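Local coordinates for glycosyl hydrolase (Rhizobium leguminosarum bv. trifolii, PDB 5NDX), which probably hydrolyses O-glycosidic bonds as a family 39 glycosyl hydrolase, being a bacterial orthologue of human alpha-L-iduronidase, at residues A[57-62]-A[93-98]; A[89-94]-A[136-141]; A[425-430]-A[509-514]. The protein carries 2 engineered substitutions. All coordinates share one frame; numbering follows the deposited sequence.

Contact 1. Residues A[57-62]-A[93-98]. With 8U8 ((2~{R},3~{S},4~{S},5~{R},6~{S})-6-(4-methyl-2-oxidanylidene-chromen-7-yl)oxy-3,4,5-tris(oxidanyl)oxane-2-carboxylic acid), chain M.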
loop_
_atom_site.group_PDB
_atom_site.type_symbol
_atom_site.label_atom_id
_atom_site.label_comp_id
_atom_site.label_asym_id
_atom_site.label_seq_id
_atom_site.Cartn_x
_atom_site.Cartn_y
_atom_site.Cartn_z
ATOM N N ARG A 57 -1.139 4.266 -8.245
ATOM C CA ARG A 57 -0.551 5.338 -9.022
ATOM C C ARG A 57 0.269 4.653 -10.113
ATOM O O ARG A 57 1.397 4.199 -9.882
ATOM C CB ARG A 57 0.309 6.236 -8.161
ATOM C CG ARG A 57 0.987 7.376 -8.912
ATOM C CD ARG A 57 1.523 8.465 -7.971
ATOM N NE ARG A 57 2.891 8.751 -8.324
ATOM C CZ ARG A 57 3.322 9.719 -9.104
ATOM N NH1 ARG A 57 2.507 10.588 -9.634
ATOM N NH2 ARG A 57 4.593 9.810 -9.362
ATOM N N VAL A 58 -0.344 4.482 -11.269
ATOM C CA VAL A 58 0.273 3.702 -12.347
ATOM C C VAL A 58 0.719 4.643 -13.492
ATOM O O VAL A 58 -0.127 5.390 -14.044
ATOM C CB VAL A 58 -0.708 2.653 -12.893
ATOM C CG1 VAL A 58 -0.078 1.898 -14.042
ATOM C CG2 VAL A 58 -1.185 1.682 -11.794
ATOM N N HIS A 59 2.005 4.562 -13.861
ATOM C CA HIS A 59 2.588 5.436 -14.887
ATOM C C HIS A 59 2.143 5.075 -16.301
ATOM O O HIS A 59 2.024 3.891 -16.637
ATOM C CB HIS A 59 4.127 5.337 -14.928
ATOM C CG HIS A 59 4.853 6.036 -13.830
ATOM N ND1 HIS A 59 4.266 6.971 -13.005
ATOM C CD2 HIS A 59 6.169 5.998 -13.482
ATOM C CE1 HIS A 59 5.170 7.452 -12.167
ATOM N NE2 HIS A 59 6.331 6.867 -12.429
ATOM N N TYR A 60 1.968 6.091 -17.127
ATOM C CA TYR A 60 1.730 5.936 -18.583
ATOM C C TYR A 60 0.406 5.256 -18.917
ATOM O O TYR A 60 0.324 4.478 -19.864
ATOM C CB TYR A 60 2.885 5.159 -19.231
ATOM C CG TYR A 60 4.243 5.792 -19.047
ATOM C CD1 TYR A 60 4.537 6.998 -19.687
ATOM C CD2 TYR A 60 5.245 5.180 -18.302
ATOM C CE1 TYR A 60 5.785 7.595 -19.587
ATOM C CE2 TYR A 60 6.510 5.769 -18.182
ATOM C CZ TYR A 60 6.759 6.985 -18.832
ATOM O OH TYR A 60 7.957 7.633 -18.748
ATOM N N LEU A 61 -0.656 5.568 -18.167
ATOM C CA LEU A 61 -1.972 5.062 -18.531
ATOM C C LEU A 61 -2.337 5.424 -19.994
ATOM O O LEU A 61 -2.899 4.598 -20.692
ATOM C CB LEU A 61 -3.053 5.545 -17.552
ATOM C CG LEU A 61 -3.024 4.778 -16.215
ATOM C CD1 LEU A 61 -3.808 5.552 -15.180
ATOM C CD2 LEU A 61 -3.543 3.364 -16.394
ATOM N N TYR A 62 -1.983 6.619 -20.459
ATOM C CA TYR A 62 -2.345 7.005 -21.848
ATOM C C TYR A 62 -1.542 6.291 -22.965
ATOM O O TYR A 62 -1.992 6.288 -24.113
ATOM C CB TYR A 62 -2.284 8.519 -22.023
ATOM C CG TYR A 62 -3.442 9.308 -21.405
ATOM C CD1 TYR A 62 -4.749 8.816 -21.412
ATOM C CD2 TYR A 62 -3.221 10.563 -20.825
ATOM C CE1 TYR A 62 -5.822 9.554 -20.908
ATOM C CE2 TYR A 62 -4.276 11.308 -20.295
ATOM C CZ TYR A 62 -5.583 10.797 -20.351
ATOM O OH TYR A 62 -6.662 11.518 -19.895
ATOM N N PHE A 93 -4.912 6.801 -8.741
ATOM C CA PHE A 93 -4.264 8.081 -8.529
ATOM C C PHE A 93 -3.707 8.323 -9.932
ATOM O O PHE A 93 -2.651 7.812 -10.285
ATOM C CB PHE A 93 -3.199 7.959 -7.431
ATOM C CG PHE A 93 -2.514 9.236 -7.045
ATOM C CD1 PHE A 93 -2.880 10.474 -7.547
ATOM C CD2 PHE A 93 -1.443 9.180 -6.145
ATOM C CE1 PHE A 93 -2.199 11.628 -7.179
ATOM C CE2 PHE A 93 -0.760 10.327 -5.787
ATOM C CZ PHE A 93 -1.155 11.563 -6.279
ATOM N N PHE A 94 -4.530 9.011 -10.740
ATOM C CA PHE A 94 -4.491 8.973 -12.200
ATOM C C PHE A 94 -3.546 10.063 -12.693
ATOM O O PHE A 94 -3.907 11.245 -12.692
ATOM C CB PHE A 94 -5.916 9.225 -12.762
ATOM C CG PHE A 94 -6.120 8.791 -14.190
ATOM C CD1 PHE A 94 -5.344 9.296 -15.225
ATOM C CD2 PHE A 94 -7.122 7.901 -14.512
ATOM C CE1 PHE A 94 -5.544 8.872 -16.534
ATOM C CE2 PHE A 94 -7.323 7.483 -15.823
ATOM C CZ PHE A 94 -6.542 7.979 -16.830
ATOM N N GLU A 95 -2.351 9.664 -13.095
ATOM C CA GLU A 95 -1.409 10.583 -13.687
ATOM C C GLU A 95 -1.815 10.771 -15.135
ATOM O O GLU A 95 -1.955 9.776 -15.885
ATOM C CB GLU A 95 0.025 10.055 -13.640
ATOM C CG GLU A 95 0.489 9.733 -12.227
ATOM C CD GLU A 95 1.827 9.012 -12.238
ATOM O OE1 GLU A 95 1.830 7.763 -12.439
ATOM O OE2 GLU A 95 2.853 9.721 -12.097
ATOM N N LEU A 96 -2.008 12.025 -15.514
ATOM C CA LEU A 96 -2.418 12.352 -16.888
ATOM C C LEU A 96 -1.151 12.332 -17.755
ATOM O O LEU A 96 -0.520 13.350 -17.995
ATOM C CB LEU A 96 -3.126 13.699 -16.903
ATOM C CG LEU A 96 -4.469 13.672 -16.160
ATOM C CD1 LEU A 96 -5.047 15.070 -15.956
ATOM C CD2 LEU A 96 -5.486 12.757 -16.819
ATOM N N MET A 97 -0.793 11.143 -18.220
ATOM C CA MET A 97 0.542 10.866 -18.627
ATOM C C MET A 97 0.569 9.755 -19.640
ATOM O O MET A 97 -0.143 8.747 -19.520
ATOM C CB MET A 97 1.292 10.459 -17.364
ATOM C CG MET A 97 2.625 9.763 -17.497
ATOM S SD MET A 97 3.243 9.189 -15.860
ATOM C CE MET A 97 4.884 8.714 -16.399
ATOM N N GLY A 98 1.461 9.921 -20.607
ATOM C CA GLY A 98 1.600 9.008 -21.734
ATOM C C GLY A 98 1.280 9.760 -23.018
ATOM O O GLY A 98 0.883 10.936 -22.983
HETATM C C15 8U8 M . 16.307 9.946 -13.599
HETATM C C13 8U8 M . 15.926 10.467 -12.342
HETATM C C14 8U8 M . 16.556 11.626 -11.880
HETATM C C16 8U8 M . 16.181 12.196 -10.660
HETATM O O9 8U8 M . 16.802 13.197 -10.306
HETATM O O8 8U8 M . 15.199 11.625 -9.875
HETATM C C11 8U8 M . 14.480 10.555 -10.349
HETATM C C10 8U8 M . 13.400 10.082 -9.596
HETATM C C12 8U8 M . 14.846 9.954 -11.584
HETATM C C7 8U8 M . 14.059 8.880 -12.043
HETATM C C8 8U8 M . 12.976 8.414 -11.289
HETATM C C9 8U8 M . 12.643 8.999 -10.056
HETATM O O2 8U8 M . 11.563 8.597 -9.295
HETATM C C5 8U8 M . 10.978 7.237 -9.330
HETATM O O1 8U8 M . 12.040 6.276 -9.224
HETATM C C1 8U8 M . 11.773 4.971 -9.564
HETATM C C6 8U8 M . 12.501 4.251 -8.580
HETATM O O7 8U8 M . 12.866 3.125 -8.897
HETATM O O6 8U8 M . 12.665 4.811 -7.511
HETATM C C2 8U8 M . 10.297 4.490 -9.418
HETATM O O5 8U8 M . 10.019 4.256 -8.021
HETATM C C3 8U8 M . 9.240 5.475 -10.085
HETATM O O4 8U8 M . 8.653 4.860 -11.180
HETATM C C4 8U8 M . 9.895 6.830 -10.501
HETATM O O3 8U8 M . 8.807 7.802 -10.784
HETATM O O HOH W 1 -0.549 7.433 -15.923
HETATM O O HOH W 2 -1.818 6.846 -12.704
HETATM O O HOH W 3 -3.124 4.847 -11.817
#

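Contact 2. Residues A[89-94]-A[136-141]. With 8U8 ((2~{R},3~{S},4~{S},5~{R},6~{S})-6-(4-methyl-2-oxidanylidene-chromen-7-yl)oxy-3,4,5-tris(oxidanyl)oxane-2-carboxylic acid), chain N.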
loop_
_atom_site.group_PDB
_atom_site.type_symbol
_atom_site.label_atom_id
_atom_site.label_comp_id
_atom_site.label_asym_id
_atom_site.label_seq_id
_atom_site.Cartn_x
_atom_site.Cartn_y
_atom_site.Cartn_z
ATOM N N ARG A 89 -11.653 -3.025 -5.879
ATOM C CA ARG A 89 -11.893 -1.947 -4.944
ATOM C C ARG A 89 -10.694 -1.041 -4.810
ATOM O O ARG A 89 -10.350 -0.618 -3.734
ATOM C CB ARG A 89 -12.345 -2.509 -3.576
ATOM C CG ARG A 89 -13.523 -3.508 -3.693
ATOM C CD ARG A 89 -14.113 -3.878 -2.325
ATOM N NE ARG A 89 -13.156 -4.646 -1.499
ATOM C CZ ARG A 89 -13.049 -5.982 -1.447
ATOM N NH1 ARG A 89 -13.838 -6.749 -2.189
ATOM N NH2 ARG A 89 -12.141 -6.567 -0.651
ATOM N N LEU A 90 -10.045 -0.754 -5.921
ATOM C CA LEU A 90 -8.933 0.165 -5.961
ATOM C C LEU A 90 -9.337 1.345 -6.843
ATOM O O LEU A 90 -10.142 1.189 -7.751
ATOM C CB LEU A 90 -7.715 -0.546 -6.480
ATOM C CG LEU A 90 -7.253 -1.640 -5.489
ATOM C CD1 LEU A 90 -6.308 -2.607 -6.160
ATOM C CD2 LEU A 90 -6.623 -1.041 -4.229
ATOM N N LYS A 91 -8.777 2.508 -6.549
ATOM C CA LYS A 91 -9.008 3.720 -7.297
ATOM C C LYS A 91 -7.737 4.205 -7.913
ATOM O O LYS A 91 -6.701 4.147 -7.290
ATOM C CB LYS A 91 -9.532 4.799 -6.357
ATOM C CG LYS A 91 -10.858 4.378 -5.693
ATOM C CD LYS A 91 -11.264 5.278 -4.579
ATOM C CE LYS A 91 -12.523 4.766 -3.849
ATOM N NZ LYS A 91 -13.640 4.788 -4.802
ATOM N N PRO A 92 -7.811 4.776 -9.122
ATOM C CA PRO A 92 -6.588 5.327 -9.652
ATOM C C PRO A 92 -6.195 6.685 -9.041
ATOM O O PRO A 92 -7.028 7.585 -8.854
ATOM C CB PRO A 92 -6.902 5.455 -11.141
ATOM C CG PRO A 92 -8.357 5.609 -11.187
ATOM C CD PRO A 92 -8.851 4.663 -10.160
ATOM N N PHE A 93 -4.912 6.801 -8.741
ATOM C CA PHE A 93 -4.264 8.081 -8.529
ATOM C C PHE A 93 -3.707 8.323 -9.932
ATOM O O PHE A 93 -2.651 7.812 -10.285
ATOM C CB PHE A 93 -3.199 7.959 -7.431
ATOM C CG PHE A 93 -2.514 9.236 -7.045
ATOM C CD1 PHE A 93 -2.880 10.474 -7.547
ATOM C CD2 PHE A 93 -1.443 9.180 -6.145
ATOM C CE1 PHE A 93 -2.199 11.628 -7.179
ATOM C CE2 PHE A 93 -0.760 10.327 -5.787
ATOM C CZ PHE A 93 -1.155 11.563 -6.279
ATOM N N PHE A 94 -4.530 9.011 -10.740
ATOM C CA PHE A 94 -4.491 8.973 -12.200
ATOM C C PHE A 94 -3.546 10.063 -12.693
ATOM O O PHE A 94 -3.907 11.245 -12.692
ATOM C CB PHE A 94 -5.916 9.225 -12.762
ATOM C CG PHE A 94 -6.120 8.791 -14.190
ATOM C CD1 PHE A 94 -5.344 9.296 -15.225
ATOM C CD2 PHE A 94 -7.122 7.901 -14.512
ATOM C CE1 PHE A 94 -5.544 8.872 -16.534
ATOM C CE2 PHE A 94 -7.323 7.483 -15.823
ATOM C CZ PHE A 94 -6.542 7.979 -16.830
ATOM N N LEU A 136 -15.941 8.395 -10.251
ATOM C CA LEU A 136 -14.930 9.342 -10.746
ATOM C C LEU A 136 -14.464 10.381 -9.733
ATOM O O LEU A 136 -13.273 10.735 -9.648
ATOM C CB LEU A 136 -15.427 10.075 -12.000
ATOM C CG LEU A 136 -14.743 9.781 -13.321
ATOM C CD1 LEU A 136 -13.456 10.497 -13.408
ATOM C CD2 LEU A 136 -14.496 8.301 -13.524
ATOM N N ARG A 137 -15.427 10.895 -9.001
ATOM C CA ARG A 137 -15.167 11.910 -8.035
ATOM C C ARG A 137 -14.370 11.398 -6.838
ATOM O O ARG A 137 -13.960 12.214 -6.071
ATOM C CB ARG A 137 -16.486 12.538 -7.516
ATOM C CG ARG A 137 -17.109 13.496 -8.515
ATOM C CD ARG A 137 -18.447 14.029 -8.016
ATOM N NE ARG A 137 -19.496 13.927 -9.027
ATOM C CZ ARG A 137 -20.102 14.940 -9.658
ATOM N NH1 ARG A 137 -19.767 16.211 -9.446
ATOM N NH2 ARG A 137 -21.057 14.683 -10.553
ATOM N N THR A 138 -14.239 10.085 -6.644
ATOM C CA THR A 138 -13.371 9.528 -5.589
ATOM C C THR A 138 -11.903 9.408 -6.057
ATOM O O THR A 138 -11.027 9.043 -5.238
ATOM C CB THR A 138 -13.859 8.154 -5.075
ATOM O OG1 THR A 138 -13.690 7.154 -6.095
ATOM C CG2 THR A 138 -15.370 8.211 -4.522
ATOM N N TRP A 139 -11.620 9.732 -7.334
ATOM C CA TRP A 139 -10.276 9.608 -7.873
ATOM C C TRP A 139 -9.513 10.896 -7.630
ATOM O O TRP A 139 -10.119 11.879 -7.220
ATOM C CB TRP A 139 -10.290 9.305 -9.332
ATOM C CG TRP A 139 -10.947 8.024 -9.720
ATOM C CD1 TRP A 139 -11.574 7.144 -8.923
ATOM C CD2 TRP A 139 -11.090 7.539 -11.055
ATOM N NE1 TRP A 139 -12.101 6.105 -9.676
ATOM C CE2 TRP A 139 -11.794 6.323 -10.990
ATOM C CE3 TRP A 139 -10.614 7.977 -12.303
ATOM C CZ2 TRP A 139 -12.082 5.569 -12.119
ATOM C CZ3 TRP A 139 -10.896 7.210 -13.430
ATOM C CH2 TRP A 139 -11.624 6.036 -13.332
ATOM N N TYR A 140 -8.182 10.851 -7.784
ATOM C CA TYR A 140 -7.347 12.060 -7.834
ATOM C C TYR A 140 -6.612 12.034 -9.154
ATOM O O TYR A 140 -6.190 10.987 -9.587
ATOM C CB TYR A 140 -6.378 12.172 -6.646
ATOM C CG TYR A 140 -7.109 12.315 -5.347
ATOM C CD1 TYR A 140 -7.591 11.207 -4.681
ATOM C CD2 TYR A 140 -7.382 13.565 -4.816
ATOM C CE1 TYR A 140 -8.342 11.344 -3.510
ATOM C CE2 TYR A 140 -8.103 13.717 -3.614
ATOM C CZ TYR A 140 -8.614 12.617 -2.980
ATOM O OH TYR A 140 -9.351 12.772 -1.788
ATOM N N PHE A 141 -6.497 13.198 -9.794
ATOM C CA PHE A 141 -5.767 13.348 -11.040
ATOM C C PHE A 141 -4.530 14.145 -10.769
ATOM O O PHE A 141 -4.563 15.075 -9.973
ATOM C CB PHE A 141 -6.614 14.063 -12.090
ATOM C CG PHE A 141 -7.782 13.260 -12.523
ATOM C CD1 PHE A 141 -7.644 12.342 -13.562
ATOM C CD2 PHE A 141 -8.967 13.319 -11.815
ATOM C CE1 PHE A 141 -8.720 11.548 -13.947
ATOM C CE2 PHE A 141 -10.037 12.509 -12.168
ATOM C CZ PHE A 141 -9.906 11.634 -13.238
HETATM C C15 8U8 N . -3.669 13.035 -4.038
HETATM C C13 8U8 N . -4.451 13.391 -2.936
HETATM C C14 8U8 N . -4.744 14.727 -2.694
HETATM C C16 8U8 N . -5.584 15.076 -1.646
HETATM O O9 8U8 N . -5.789 16.260 -1.413
HETATM O O8 8U8 N . -6.065 14.124 -0.802
HETATM C C11 8U8 N . -5.832 12.819 -1.051
HETATM C C10 8U8 N . -6.447 11.935 -0.200
HETATM C C12 8U8 N . -5.022 12.422 -2.105
HETATM C C7 8U8 N . -4.846 11.052 -2.298
HETATM C C8 8U8 N . -5.460 10.153 -1.432
HETATM C C9 8U8 N . -6.275 10.579 -0.381
HETATM O O2 8U8 N . -6.871 9.649 0.432
HETATM C C5 8U8 N . -8.041 10.034 1.201
HETATM O O1 8U8 N . -7.436 10.564 2.393
HETATM C C1 8U8 N . -8.300 10.935 3.492
HETATM C C6 8U8 N . -9.246 12.126 3.105
HETATM O O7 8U8 N . -8.894 12.908 2.199
HETATM O O6 8U8 N . -10.337 12.183 3.692
HETATM C C2 8U8 N . -9.077 9.675 3.864
HETATM O O5 8U8 N . -9.976 9.896 4.995
HETATM C C3 8U8 N . -9.860 9.154 2.637
HETATM O O4 8U8 N . -10.483 7.952 3.008
HETATM C C4 8U8 N . -8.892 8.848 1.493
HETATM O O3 8U8 N . -9.586 8.465 0.304
#

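Contact 3. Residues A[425-430]-A[509-514]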
loop_
_atom_site.group_PDB
_atom_site.type_symbol
_atom_site.label_atom_id
_atom_site.label_comp_id
_atom_site.label_asym_id
_atom_site.label_seq_id
_atom_site.Cartn_x
_atom_site.Cartn_y
_atom_site.Cartn_z
ATOM N N ALA A 425 12.638 -4.614 25.909
ATOM C CA ALA A 425 11.470 -5.109 26.608
ATOM C C ALA A 425 10.455 -3.978 26.751
ATOM O O ALA A 425 10.836 -2.857 27.107
ATOM C CB ALA A 425 11.899 -5.636 27.955
ATOM N N VAL A 426 9.186 -4.271 26.442
ATOM C CA VAL A 426 8.107 -3.337 26.658
ATOM C C VAL A 426 7.024 -4.006 27.502
ATOM O O VAL A 426 6.593 -5.167 27.227
ATOM C CB VAL A 426 7.508 -2.826 25.330
ATOM C CG1 VAL A 426 6.259 -2.012 25.524
ATOM C CG2 VAL A 426 8.543 -2.012 24.564
ATOM N N ARG A 427 6.603 -3.291 28.543
ATOM C CA ARG A 427 5.394 -3.654 29.277
ATOM C C ARG A 427 4.345 -2.677 28.794
ATOM O O ARG A 427 4.474 -1.474 29.019
ATOM C CB ARG A 427 5.537 -3.542 30.772
ATOM C CG ARG A 427 4.264 -3.919 31.554
ATOM C CD ARG A 427 4.379 -3.608 33.051
ATOM N NE ARG A 427 3.096 -3.901 33.678
ATOM C CZ ARG A 427 2.734 -5.072 34.212
ATOM N NH1 ARG A 427 3.531 -6.136 34.280
ATOM N NH2 ARG A 427 1.516 -5.178 34.693
ATOM N N LEU A 428 3.342 -3.198 28.099
ATOM C CA LEU A 428 2.316 -2.364 27.505
ATOM C C LEU A 428 1.069 -2.483 28.362
ATOM O O LEU A 428 0.580 -3.580 28.582
ATOM C CB LEU A 428 2.005 -2.825 26.091
ATOM C CG LEU A 428 0.859 -2.100 25.365
ATOM C CD1 LEU A 428 1.253 -0.659 25.121
ATOM C CD2 LEU A 428 0.599 -2.780 24.030
ATOM N N GLU A 429 0.566 -1.349 28.804
ATOM C CA GLU A 429 -0.661 -1.245 29.586
ATOM C C GLU A 429 -1.662 -0.420 28.789
ATOM O O GLU A 429 -1.320 0.605 28.238
ATOM C CB GLU A 429 -0.358 -0.580 30.937
ATOM C CG GLU A 429 0.570 -1.475 31.760
ATOM C CD GLU A 429 1.010 -0.939 33.116
ATOM O OE1 GLU A 429 0.502 0.113 33.534
ATOM O OE2 GLU A 429 1.856 -1.591 33.782
ATOM N N VAL A 430 -2.888 -0.882 28.707
ATOM C CA VAL A 430 -3.929 -0.105 28.065
ATOM C C VAL A 430 -5.015 0.088 29.143
ATOM O O VAL A 430 -5.524 -0.884 29.677
ATOM C CB VAL A 430 -4.539 -0.796 26.849
ATOM C CG1 VAL A 430 -5.625 0.089 26.229
ATOM C CG2 VAL A 430 -3.487 -1.108 25.803
ATOM N N SER A 509 -2.859 -5.573 30.232
ATOM C CA SER A 509 -1.439 -5.412 30.108
ATOM C C SER A 509 -0.814 -6.671 29.551
ATOM O O SER A 509 -1.369 -7.764 29.716
ATOM C CB SER A 509 -0.815 -5.022 31.465
ATOM O OG SER A 509 -0.863 -6.091 32.414
ATOM N N VAL A 510 0.362 -6.483 28.950
ATOM C CA VAL A 510 1.127 -7.531 28.328
ATOM C C VAL A 510 2.619 -7.180 28.239
ATOM O O VAL A 510 2.992 -6.007 28.119
ATOM C CB VAL A 510 0.527 -7.878 26.943
ATOM C CG1 VAL A 510 0.688 -6.737 25.969
ATOM C CG2 VAL A 510 1.129 -9.163 26.403
ATOM N N ASP A 511 3.458 -8.200 28.351
ATOM C CA ASP A 511 4.896 -8.053 28.150
ATOM C C ASP A 511 5.197 -8.371 26.704
ATOM O O ASP A 511 4.669 -9.333 26.163
ATOM C CB ASP A 511 5.688 -8.960 29.041
ATOM C CG ASP A 511 5.731 -8.472 30.521
ATOM O OD1 ASP A 511 5.806 -7.244 30.782
ATOM O OD2 ASP A 511 5.711 -9.338 31.421
ATOM N N LEU A 512 6.032 -7.549 26.082
ATOM C CA LEU A 512 6.462 -7.803 24.734
ATOM C C LEU A 512 7.975 -7.782 24.686
ATOM O O LEU A 512 8.619 -6.910 25.231
ATOM C CB LEU A 512 5.922 -6.724 23.820
ATOM C CG LEU A 512 4.411 -6.570 23.696
ATOM C CD1 LEU A 512 4.081 -5.249 23.038
ATOM C CD2 LEU A 512 3.887 -7.718 22.854
ATOM N N ASP A 513 8.514 -8.757 23.992
ATOM C CA ASP A 513 9.912 -8.783 23.574
ATOM C C ASP A 513 9.931 -8.166 22.193
ATOM O O ASP A 513 9.214 -8.629 21.292
ATOM C CB ASP A 513 10.394 -10.224 23.544
ATOM C CG ASP A 513 11.709 -10.365 22.803
ATOM O OD1 ASP A 513 12.741 -9.891 23.371
ATOM O OD2 ASP A 513 11.657 -10.866 21.621
ATOM N N VAL A 514 10.709 -7.107 22.013
ATOM C CA VAL A 514 10.589 -6.256 20.842
ATOM C C VAL A 514 11.933 -6.233 20.084
ATOM O O VAL A 514 12.771 -5.428 20.374
ATOM C CB VAL A 514 10.167 -4.846 21.250
ATOM C CG1 VAL A 514 10.025 -3.958 20.059
ATOM C CG2 VAL A 514 8.844 -4.884 21.999
HETATM O O HOH W 4 6.232 -6.653 33.415
#

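Contact 1. Residues A[57-62]-A[93-98]
Water 1 is gripped by three bonds: it donates to V58 O and E95 O and accepts from L61 N, bridging the two backbones. Three salt bridges converge on R57 NH1, an atom less surely placed, from E95 in the contact and E142 and D264 beyond it. E95 OE2 lies 2.6 Å from R57 NH1 but above the guanidinium plane, its carboxylate turned 46°, a pairing by charge. The other oxygen serves the histidine: H59 ND1 donates to E95 OE1 over 2.6 Å, meeting its syn lone pair in the plane of the imidazole. This bond fixes the ring's rotation; E95 would tend to favour its protonation, the nearby R57 to oppose it.

Strands 55-58 and 91-95 are parallel neighbours in the TIM barrel, H59 just beyond the C-terminal end of 55-58 and E95 near that of 91-95, where such barrels carry their active sites. Accordingly, H59 NE2 donates to O3 of the bound 8U8 over 3.1 Å. The engineered Q146, at the position predicted to carry the proton donor, is about 6 Å from H59, side chain to side chain.

M97 runs out extended, CG anti to the backbone N (chi1 164°), and puts CE 3.5 Å from the Y60 ring centroid, over its face; the same methyl covers a face of H59. Y62 N bonds M97 O at 3.0 Å.

Contact 2. Residues A[89-94]-A[136-141]
Two hydrogen bonds join the segments. F94 N donates to Y140 O over 2.8 Å, nearly along the C=O axis, in the parallel pairing of strands 91-95 and 140-142 of the barrel. At the other end K91 bends at chi4 (-64°) so that NZ reaches T138 OG1 at 2.7 Å; that hydroxyl is also bonded to E135 O.

The apolar packing centres on W139. P92 CG sits over its six-membered ring, 3.4 Å from the centroid in a CH-pi contact, while L136 CD2 covers the opposite face nearer the rim. An alanine at W139 would remove the indole and its NE1 bond to E135, and would probably loosen the packing at this end of the strand pair. Alongside, F141 CD1 lies 3.7 Å from F94 CB, the two rings oblique.

On the sheet face of F93 and Y140, a second 8U8 molecule lies against the rings. Its coumarin C12 is 3.5 Å above the Y140 ring plane, over the centre, and its methyl C15 is 3.7 Å from F93 CZ. With carbon atoms making these contacts, the two side chains probably hold the coumarin by shape and dispersion, whereas polar grip comes from K54 and R23.

Contact 3. Residues A[425-430]-A[509-514]
Segments 425-430 and 509-514, parts of strands 422-431 and 508-516, pair antiparallel at one border of a nine-stranded mixed sheet, where 508-516 is outermost and strand 4-10 flanks 422-431 on its other side. Two hydrogen-bonded pairs, V426 with L512 and L428 with V510, stitch the backbones with four bonds; V426 N to L512 O, at 3.0 Å, is almost perfectly straight (178°).

Side chains alternate between the faces. V426, L428, V510 and L512 share the apolar one. There the side chains of V426 and V514 cross obliquely, CG2 to CG2 at 3.9 Å, and L428 CB meets V510 CG1 at 4.1 Å. L512 and V514 touch L411 of strand 407-413, a non-adjacent strand of the same sheet.

The other face is polar. R427 leaves the strand extended from CG to NE, the guanidinium then turned (chi4 91°) so that its edge faces E429: R427 NE donates to the anti lone pair of E429 OE2 at 2.6 Å, a salt bridge within one strand, in the guanidinium plane. E429 OE2 has a second salt-bridge partner in R6. D511 stands across from R427 with its carboxylate turned 73° to the guanidinium, and OD1 lies well out of that plane, so at most a longer-range attraction is likely. Water 4 closes the gap, accepting from R427 NH1 at 2.9 Å and donating to D511 OD1 at 2.7 Å.

Contacts 1 and 2 share F93 and F94 on strand 91-95, which pairs with 55-58 on one side and 140-142 on the other; they are both buried, and L96 of one packs on F141 of the other. Contact 3, with its centre about 45 Å from that of contact 1 and on the opposite side of the chain's centre, is partly exposed at the edge of a different sheet. Chemistry follows place. In contact 1 buried charges and waters lie at the C-terminal ends of two barrel strands, beside the bound ligand, contact 2 is mainly aromatic and apolar packing, and contact 3 rests on regular antiparallel backbone pairing, with its ionic groups on a partly solvent-facing side.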